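VirX1 (Cyanophage Syn10, PDB 6QGM) iodinates diverse substrates as a viral halogenase of the tryptophan halogenase family, probably flavin-dependent. Local coordinates at residues 113-125 with 491-503. Residues are numbered along the deposited sequence; the frame is centred on the assembly and turned at random.
Sequences TWGKLANKYPEDF and DYYYEDIRKDWLK
In a nearly perpendicular helix-helix packing at the periphery of this tryptophan-halogenase-family chain, the axes of 113-120 and 494-503 crossing at -94°, Tyr-494 is a single knob in a hole formed by Thr-113, Lys-116, Leu-117 and Lys-120. Leu-117 CD2 lies 3.7 Å from Tyr-494 CD2, at the edge of that ring, while Lys-120 NZ stands over a face in a cation-pi contact, 4.9 Å from the ring centroid. Tyr-494 OH, beside Lys-116 CD, is hydrogen-bonded to Asp-109. In the type I beta turn 491-494, Asp-491 takes two lysines: Lys-116 NZ reaches OD1 of Asp-491 on its syn side at 3.0 Å, and Lys-120 NZ meets OD2 of Asp-491 from above the carboxylate plane. Lys-120 NZ also forms a salt bridge with Asp-477, so two carboxylates share its charge. Beyond the end of helix 113-120, the Tyr-121 ring is sandwiched between Lys-120 CB and Arg-498 CD, and its OH donates to Glu-495 OE2 at 2.6 Å. Arg-498, with CG anti to its backbone N (chi1 172°), runs extended across that ring to Asp-124, where NE and NH2 of Arg-498 both make weak, bent bonds to the single oxygen OD2 of Asp-124 at 2.8 Å.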
loop_
_atom_site.group_PDB
_atom_site.type_symbol
_atom_site.label_atom_id
_atom_site.label_comp_id
_atom_site.label_asym_id
_atom_site.label_seq_id
_atom_site.Cartn_x
_atom_site.Cartn_y
_atom_site.Cartn_z
ATOM N N THR B 113 -18.271 -8.387 17.374
ATOM C CA THR B 113 -19.329 -9.017 18.209
ATOM C C THR B 113 -19.005 -8.771 19.687
ATOM O O THR B 113 -19.893 -8.265 20.411
ATOM C CB THR B 113 -19.506 -10.511 17.883
ATOM O OG1 THR B 113 -19.896 -10.668 16.516
ATOM C CG2 THR B 113 -20.535 -11.212 18.751
ATOM N N TRP B 114 -17.789 -9.093 20.132
ATOM C CA TRP B 114 -17.442 -8.977 21.575
ATOM C C TRP B 114 -17.711 -7.552 22.077
ATOM O O TRP B 114 -18.309 -7.406 23.160
ATOM C CB TRP B 114 -16.005 -9.406 21.882
ATOM C CG TRP B 114 -15.741 -9.192 23.337
ATOM C CD1 TRP B 114 -16.127 -9.985 24.378
ATOM C CD2 TRP B 114 -15.178 -8.012 23.918
ATOM N NE1 TRP B 114 -15.781 -9.410 25.564
ATOM C CE2 TRP B 114 -15.204 -8.192 25.315
ATOM C CE3 TRP B 114 -14.642 -6.833 23.393
ATOM C CZ2 TRP B 114 -14.681 -7.242 26.192
ATOM C CZ3 TRP B 114 -14.150 -5.887 24.256
ATOM C CH2 TRP B 114 -14.157 -6.100 25.634
ATOM N N GLY B 115 -17.258 -6.547 21.327
ATOM C CA GLY B 115 -17.451 -5.118 21.641
ATOM C C GLY B 115 -18.919 -4.754 21.818
ATOM O O GLY B 115 -19.213 -4.018 22.772
ATOM N N LYS B 116 -19.818 -5.227 20.940
ATOM C CA LYS B 116 -21.273 -4.955 21.065
ATOM C C LYS B 116 -21.797 -5.586 22.362
ATOM O O LYS B 116 -22.557 -4.897 23.074
ATOM C CB LYS B 116 -22.035 -5.431 19.829
ATOM C CG LYS B 116 -21.714 -4.641 18.568
ATOM C CD LYS B 116 -22.554 -4.982 17.359
ATOM C CE LYS B 116 -24.027 -4.671 17.526
ATOM N NZ LYS B 116 -24.675 -4.380 16.223
ATOM N N LEU B 117 -21.375 -6.821 22.674
ATOM C CA LEU B 117 -21.724 -7.519 23.942
ATOM C C LEU B 117 -21.290 -6.655 25.137
ATOM O O LEU B 117 -22.106 -6.477 26.072
ATOM C CB LEU B 117 -21.054 -8.899 23.996
ATOM C CG LEU B 117 -21.676 -9.971 23.103
ATOM C CD1 LEU B 117 -20.870 -11.258 23.134
ATOM C CD2 LEU B 117 -23.096 -10.248 23.537
ATOM N N ALA B 118 -20.053 -6.149 25.097
ATOM C CA ALA B 118 -19.445 -5.289 26.142
ATOM C C ALA B 118 -20.299 -4.029 26.359
ATOM O O ALA B 118 -20.473 -3.644 27.532
ATOM C CB ALA B 118 -18.030 -4.940 25.768
ATOM N N ASN B 119 -20.844 -3.430 25.290
ATOM C CA ASN B 119 -21.674 -2.195 25.365
ATOM C C ASN B 119 -23.044 -2.536 25.951
ATOM O O ASN B 119 -23.504 -1.812 26.849
ATOM C CB ASN B 119 -21.805 -1.505 24.004
ATOM C CG ASN B 119 -20.609 -0.636 23.659
ATOM O OD1 ASN B 119 -19.929 -0.116 24.551
ATOM N ND2 ASN B 119 -20.348 -0.468 22.366
ATOM N N LYS B 120 -23.668 -3.609 25.457
ATOM C CA LYS B 120 -25.042 -4.022 25.830
ATOM C C LYS B 120 -25.059 -4.596 27.247
ATOM O O LYS B 120 -26.010 -4.304 27.971
ATOM C CB LYS B 120 -25.551 -5.054 24.833
ATOM C CG LYS B 120 -25.771 -4.535 23.420
ATOM C CD LYS B 120 -26.415 -5.605 22.540
ATOM C CE LYS B 120 -27.328 -5.016 21.493
ATOM N NZ LYS B 120 -26.515 -4.360 20.455
ATOM N N TYR B 121 -24.057 -5.394 27.621
ATOM C CA TYR B 121 -24.049 -6.194 28.876
ATOM C C TYR B 121 -22.723 -6.010 29.610
ATOM O O TYR B 121 -21.972 -6.960 29.794
ATOM C CB TYR B 121 -24.333 -7.660 28.537
ATOM C CG TYR B 121 -25.480 -7.869 27.580
ATOM C CD1 TYR B 121 -26.782 -7.547 27.928
ATOM C CD2 TYR B 121 -25.263 -8.400 26.321
ATOM C CE1 TYR B 121 -27.838 -7.749 27.053
ATOM C CE2 TYR B 121 -26.304 -8.606 25.429
ATOM C CZ TYR B 121 -27.599 -8.281 25.795
ATOM O OH TYR B 121 -28.615 -8.518 24.914
ATOM N N PRO B 122 -22.431 -4.783 30.091
ATOM C CA PRO B 122 -21.128 -4.448 30.671
ATOM C C PRO B 122 -20.729 -5.354 31.843
ATOM O O PRO B 122 -19.589 -5.764 31.888
ATOM C CB PRO B 122 -21.296 -3.022 31.213
ATOM C CG PRO B 122 -22.493 -2.464 30.470
ATOM C CD PRO B 122 -23.376 -3.654 30.168
ATOM N N GLU B 123 -21.676 -5.647 32.738
ATOM C CA GLU B 123 -21.432 -6.479 33.948
ATOM C C GLU B 123 -21.024 -7.894 33.533
ATOM O O GLU B 123 -20.242 -8.489 34.271
ATOM C CB GLU B 123 -22.660 -6.507 34.859
ATOM C CG GLU B 123 -23.066 -5.138 35.383
ATOM C CD GLU B 123 -21.944 -4.302 35.989
ATOM O OE1 GLU B 123 -21.057 -4.878 36.669
ATOM O OE2 GLU B 123 -21.937 -3.067 35.756
ATOM N N ASP B 124 -21.477 -8.389 32.381
ATOM C CA ASP B 124 -21.195 -9.773 31.911
ATOM C C ASP B 124 -19.939 -9.836 31.036
ATOM O O ASP B 124 -19.421 -10.957 30.849
ATOM C CB ASP B 124 -22.389 -10.348 31.149
ATOM C CG ASP B 124 -23.616 -10.516 32.016
ATOM O OD1 ASP B 124 -23.440 -10.798 33.227
ATOM O OD2 ASP B 124 -24.731 -10.375 31.471
ATOM N N PHE B 125 -19.469 -8.704 30.505
ATOM C CA PHE B 125 -18.376 -8.673 29.491
ATOM C C PHE B 125 -17.352 -7.587 29.819
ATOM O O PHE B 125 -17.084 -6.703 29.005
ATOM C CB PHE B 125 -18.978 -8.521 28.089
ATOM C CG PHE B 125 -19.738 -9.735 27.636
ATOM C CD1 PHE B 125 -19.082 -10.792 27.032
ATOM C CD2 PHE B 125 -21.106 -9.821 27.826
ATOM C CE1 PHE B 125 -19.784 -11.924 26.645
ATOM C CE2 PHE B 125 -21.808 -10.945 27.422
ATOM C CZ PHE B 125 -21.145 -11.995 26.835
ATOM N N ASP B 491 -30.836 -6.161 16.622
ATOM C CA ASP B 491 -29.761 -6.736 17.468
ATOM C C ASP B 491 -30.343 -7.739 18.473
ATOM O O ASP B 491 -29.555 -8.269 19.254
ATOM C CB ASP B 491 -29.039 -5.615 18.217
ATOM C CG ASP B 491 -27.754 -5.152 17.554
ATOM O OD1 ASP B 491 -27.281 -5.861 16.628
ATOM O OD2 ASP B 491 -27.245 -4.074 17.960
ATOM N N TYR B 492 -31.654 -7.993 18.464
ATOM C CA TYR B 492 -32.304 -8.800 19.519
ATOM C C TYR B 492 -31.541 -10.123 19.700
ATOM O O TYR B 492 -31.452 -10.530 20.863
ATOM C CB TYR B 492 -33.809 -8.997 19.307
ATOM C CG TYR B 492 -34.401 -9.757 20.475
ATOM C CD1 TYR B 492 -34.468 -9.174 21.742
ATOM C CD2 TYR B 492 -34.797 -11.089 20.358
ATOM C CE1 TYR B 492 -34.939 -9.878 22.840
ATOM C CE2 TYR B 492 -35.269 -11.801 21.449
ATOM C CZ TYR B 492 -35.344 -11.195 22.691
ATOM O OH TYR B 492 -35.825 -11.900 23.755
ATOM N N TYR B 493 -30.953 -10.716 18.650
ATOM C CA TYR B 493 -30.239 -12.025 18.689
ATOM C C TYR B 493 -28.996 -11.995 19.601
ATOM O O TYR B 493 -28.430 -13.076 19.882
ATOM C CB TYR B 493 -29.868 -12.492 17.282
ATOM C CG TYR B 493 -28.804 -11.704 16.566
ATOM C CD1 TYR B 493 -29.098 -10.508 15.936
ATOM C CD2 TYR B 493 -27.503 -12.174 16.488
ATOM C CE1 TYR B 493 -28.134 -9.787 15.249
ATOM C CE2 TYR B 493 -26.519 -11.472 15.804
ATOM C CZ TYR B 493 -26.838 -10.281 15.173
ATOM O OH TYR B 493 -25.884 -9.587 14.494
ATOM N N TYR B 494 -28.589 -10.812 20.065
ATOM C CA TYR B 494 -27.448 -10.630 20.996
ATOM C C TYR B 494 -27.827 -11.194 22.370
ATOM O O TYR B 494 -26.934 -11.730 23.055
ATOM C CB TYR B 494 -26.969 -9.170 20.989
ATOM C CG TYR B 494 -25.858 -8.931 19.997
ATOM C CD1 TYR B 494 -26.104 -8.744 18.645
ATOM C CD2 TYR B 494 -24.539 -8.972 20.414
ATOM C CE1 TYR B 494 -25.073 -8.577 17.738
ATOM C CE2 TYR B 494 -23.492 -8.782 19.528
ATOM C CZ TYR B 494 -23.757 -8.595 18.180
ATOM O OH TYR B 494 -22.720 -8.417 17.301
ATOM N N GLU B 495 -29.100 -11.118 22.758
ATOM C CA GLU B 495 -29.636 -11.746 24.003
ATOM C C GLU B 495 -29.282 -13.234 23.996
ATOM O O GLU B 495 -28.890 -13.733 25.062
ATOM C CB GLU B 495 -31.155 -11.597 24.090
ATOM C CG GLU B 495 -31.594 -10.181 24.399
ATOM C CD GLU B 495 -31.371 -9.803 25.849
ATOM O OE1 GLU B 495 -31.801 -10.614 26.710
ATOM O OE2 GLU B 495 -30.877 -8.668 26.155
ATOM N N ASP B 496 -29.393 -13.897 22.838
ATOM C CA ASP B 496 -29.109 -15.348 22.671
ATOM C C ASP B 496 -27.591 -15.566 22.656
ATOM O O ASP B 496 -27.142 -16.543 23.275
ATOM C CB ASP B 496 -29.743 -15.932 21.410
ATOM C CG ASP B 496 -31.228 -16.202 21.481
ATOM O OD1 ASP B 496 -31.826 -16.184 22.593
ATOM O OD2 ASP B 496 -31.772 -16.445 20.413
ATOM N N ILE B 497 -26.822 -14.693 21.989
ATOM C CA ILE B 497 -25.338 -14.809 21.969
ATOM C C ILE B 497 -24.864 -14.724 23.416
ATOM O O ILE B 497 -24.032 -15.562 23.809
ATOM C CB ILE B 497 -24.670 -13.754 21.071
ATOM C CG1 ILE B 497 -25.059 -13.923 19.605
ATOM C CG2 ILE B 497 -23.165 -13.830 21.221
ATOM C CD1 ILE B 497 -24.464 -12.904 18.674
ATOM N N ARG B 498 -25.393 -13.762 24.173
ATOM C CA ARG B 498 -25.053 -13.525 25.605
ATOM C C ARG B 498 -25.330 -14.788 26.426
ATOM O O ARG B 498 -24.374 -15.350 26.975
ATOM C CB ARG B 498 -25.862 -12.343 26.135
ATOM C CG ARG B 498 -25.745 -12.129 27.631
ATOM C CD ARG B 498 -26.649 -11.003 28.074
ATOM N NE ARG B 498 -26.669 -10.913 29.520
ATOM C CZ ARG B 498 -27.344 -11.722 30.313
ATOM N NH1 ARG B 498 -28.106 -12.666 29.795
ATOM N NH2 ARG B 498 -27.300 -11.571 31.620
ATOM N N LYS B 499 -26.597 -15.202 26.502
ATOM C CA LYS B 499 -27.063 -16.372 27.300
ATOM C C LYS B 499 -26.267 -17.608 26.874
ATOM O O LYS B 499 -25.746 -18.282 27.757
ATOM C CB LYS B 499 -28.580 -16.562 27.118
ATOM C CG LYS B 499 -29.227 -17.824 27.682
ATOM C CD LYS B 499 -30.319 -18.404 26.777
ATOM C CE LYS B 499 -31.044 -19.560 27.417
ATOM N NZ LYS B 499 -31.768 -19.106 28.625
ATOM N N ASP B 500 -26.163 -17.878 25.572
ATOM C CA ASP B 500 -25.487 -19.084 25.020
ATOM C C ASP B 500 -24.010 -19.057 25.401
ATOM O O ASP B 500 -23.506 -20.101 25.854
ATOM C CB ASP B 500 -25.645 -19.208 23.503
ATOM C CG ASP B 500 -27.035 -19.675 23.071
ATOM O OD1 ASP B 500 -27.837 -20.086 23.949
ATOM O OD2 ASP B 500 -27.319 -19.621 21.861
ATOM N N TRP B 501 -23.337 -17.921 25.236
ATOM C CA TRP B 501 -21.889 -17.813 25.555
ATOM C C TRP B 501 -21.681 -17.954 27.071
ATOM O O TRP B 501 -20.825 -18.772 27.457
ATOM C CB TRP B 501 -21.221 -16.541 25.021
ATOM C CG TRP B 501 -19.739 -16.649 25.231
ATOM C CD1 TRP B 501 -18.861 -17.371 24.473
ATOM C CD2 TRP B 501 -18.983 -16.142 26.349
ATOM N NE1 TRP B 501 -17.608 -17.295 25.013
ATOM C CE2 TRP B 501 -17.648 -16.543 26.156
ATOM C CE3 TRP B 501 -19.298 -15.356 27.467
ATOM C CZ2 TRP B 501 -16.635 -16.192 27.043
ATOM C CZ3 TRP B 501 -18.297 -15.014 28.349
ATOM C CH2 TRP B 501 -16.984 -15.443 28.146
ATOM N N LEU B 502 -22.421 -17.209 27.898
ATOM C CA LEU B 502 -22.285 -17.272 29.378
ATOM C C LEU B 502 -22.446 -18.727 29.820
ATOM O O LEU B 502 -21.668 -19.180 30.711
ATOM C CB LEU B 502 -23.311 -16.356 30.050
ATOM C CG LEU B 502 -23.036 -14.852 29.916
ATOM C CD1 LEU B 502 -24.145 -14.032 30.553
ATOM C CD2 LEU B 502 -21.681 -14.462 30.482
ATOM N N LYS B 503 -23.370 -19.457 29.195
ATOM C CA LYS B 503 -23.566 -20.900 29.478
ATOM C C LYS B 503 -22.293 -21.639 29.070
ATOM O O LYS B 503 -21.784 -22.416 29.894
ATOM C CB LYS B 503 -24.802 -21.473 28.766
ATOM C CG LYS B 503 -25.373 -22.703 29.453
ATOM C CD LYS B 503 -25.993 -23.747 28.544
ATOM C CE LYS B 503 -25.999 -25.124 29.182
ATOM N NZ LYS B 503 -26.971 -26.006 28.502
#